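Local atomic coordinates of Xcc1710-like domain-containing protein (Bordetella parapertussis 12822, PDB entry 3CPK), a protein that is of unknown function and belongs to the DUF498/DUF598 (Xcc1710-like) family. Residues N131-M134 with A135-R138. Numbering follows the deposited sequence.
Sequences NILM and AEGR
A Schellman motif ends the helix 123-135 and turns the chain toward strand 140-144, with Leu133 and Arg138 meeting across it. Of its two defining bonds the 6→1 bond encloses the 5→2 bond: Arg138 N reaches Leu133 O at 2.9 Å, nearly in line with the carbonyl, while Gly137 N bonds to Met134 O at 2.8 Å from well above the carbonyl plane (59° out of it). Gly137, the C-prime residue, makes the turn with positive phi, a conformation that glycine adopts readily. Just before these, the i to i+4 pattern still holds, Ala135 N bonding to Asn131 O and Glu136 N to Ile132 O.

The reversal of the backbone sets Arg138 CB 3.3 Å from Leu133 O and lays the aliphatic part of Arg138 across Leu133. With CG beside the backbone N and anti to the carbonyl carbon (chi1 -76°), the chain runs on until Arg138 CD packs 3.5 Å from Leu133 CD2. The same methyl approaches the guanidinium obliquely. Beyond this apolar contact, Arg138 NH1 forms a salt bridge with Glu90, and Leu133 touches Leu93 and Arg138 touches Val91, both of strand 91-95, joining the helix end to the central sheet. In Glu136, chi1 of 45° folds CG back to 3.2 Å from Ile132 O, and the chain extends from there to place OE1 3.9 Å from Ile132 CG2.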
loop_
_atom_site.group_PDB
_atom_site.type_symbol
_atom_site.label_atom_id
_atom_site.label_comp_id
_atom_site.label_asym_id
_atom_site.label_seq_id
_atom_site.Cartn_x
_atom_site.Cartn_y
_atom_site.Cartn_z
ATOM N N ASN A 131 -3.488 8.275 -3.189
ATOM C CA ASN A 131 -4.533 9.286 -3.181
ATOM C C ASN A 131 -4.978 9.573 -4.607
ATOM O O ASN A 131 -6.171 9.696 -4.883
ATOM C CB ASN A 131 -4.034 10.591 -2.542
ATOM C CG ASN A 131 -4.075 10.570 -1.013
ATOM O OD1 ASN A 131 -3.526 11.467 -0.365
ATOM N ND2 ASN A 131 -4.730 9.561 -0.432
ATOM N N ILE A 132 -4.011 9.673 -5.514
ATOM C CA ILE A 132 -4.312 9.966 -6.909
ATOM C C ILE A 132 -5.067 8.851 -7.610
ATOM O O ILE A 132 -6.122 9.088 -8.182
ATOM C CB ILE A 132 -3.021 10.313 -7.696
ATOM C CG1 ILE A 132 -2.467 11.641 -7.182
ATOM C CG2 ILE A 132 -3.318 10.426 -9.193
ATOM C CD1 ILE A 132 -1.123 12.012 -7.754
ATOM N N LEU A 133 -4.536 7.639 -7.568
ATOM C CA LEU A 133 -5.213 6.517 -8.205
ATOM C C LEU A 133 -6.613 6.354 -7.626
ATOM O O LEU A 133 -7.535 5.903 -8.297
ATOM C CB LEU A 133 -4.428 5.225 -7.990
ATOM C CG LEU A 133 -3.052 5.151 -8.640
ATOM C CD1 LEU A 133 -2.561 3.720 -8.594
ATOM C CD2 LEU A 133 -3.133 5.623 -10.072
HETATM N N MSE A 134 -6.752 6.735 -6.365
HETATM C CA MSE A 134 -8.016 6.650 -5.674
HETATM C C MSE A 134 -8.927 7.765 -6.158
HETATM O O MSE A 134 -10.090 7.531 -6.468
HETATM C CB MSE A 134 -7.765 6.735 -4.162
HETATM C CG MSE A 134 -8.985 6.550 -3.293
HETATM SE SE MSE A 134 -9.870 8.236 -3.043
HETATM C CE MSE A 134 -8.712 8.959 -1.634
ATOM N N ALA A 135 -8.399 8.980 -6.246
ATOM C CA ALA A 135 -9.203 10.111 -6.707
ATOM C C ALA A 135 -9.795 9.906 -8.106
ATOM O O ALA A 135 -10.889 10.381 -8.390
ATOM C CB ALA A 135 -8.380 11.388 -6.671
ATOM N N GLU A 136 -9.081 9.217 -8.988
ATOM C CA GLU A 136 -9.618 8.984 -10.322
ATOM C C GLU A 136 -10.364 7.654 -10.385
ATOM O O GLU A 136 -10.576 7.082 -11.460
ATOM C CB GLU A 136 -8.512 9.065 -11.394
ATOM C CG GLU A 136 -7.221 8.351 -11.100
ATOM C CD GLU A 136 -6.083 8.860 -11.980
ATOM O OE1 GLU A 136 -5.892 10.101 -12.057
ATOM O OE2 GLU A 136 -5.383 8.023 -12.590
ATOM N N GLY A 137 -10.762 7.187 -9.203
ATOM C CA GLY A 137 -11.523 5.960 -9.065
ATOM C C GLY A 137 -10.979 4.650 -9.597
ATOM O O GLY A 137 -11.733 3.859 -10.158
ATOM N N ARG A 138 -9.688 4.396 -9.432
ATOM C CA ARG A 138 -9.116 3.134 -9.889
ATOM C C ARG A 138 -9.192 2.132 -8.740
ATOM O O ARG A 138 -9.281 2.527 -7.578
ATOM C CB ARG A 138 -7.657 3.327 -10.302
ATOM C CG ARG A 138 -7.442 4.018 -11.645
ATOM C CD ARG A 138 -6.008 4.544 -11.743
ATOM N NE ARG A 138 -5.372 4.271 -13.034
ATOM C CZ ARG A 138 -4.574 3.234 -13.281
ATOM N NH1 ARG A 138 -4.302 2.354 -12.330
ATOM N NH2 ARG A 138 -4.039 3.078 -14.487
#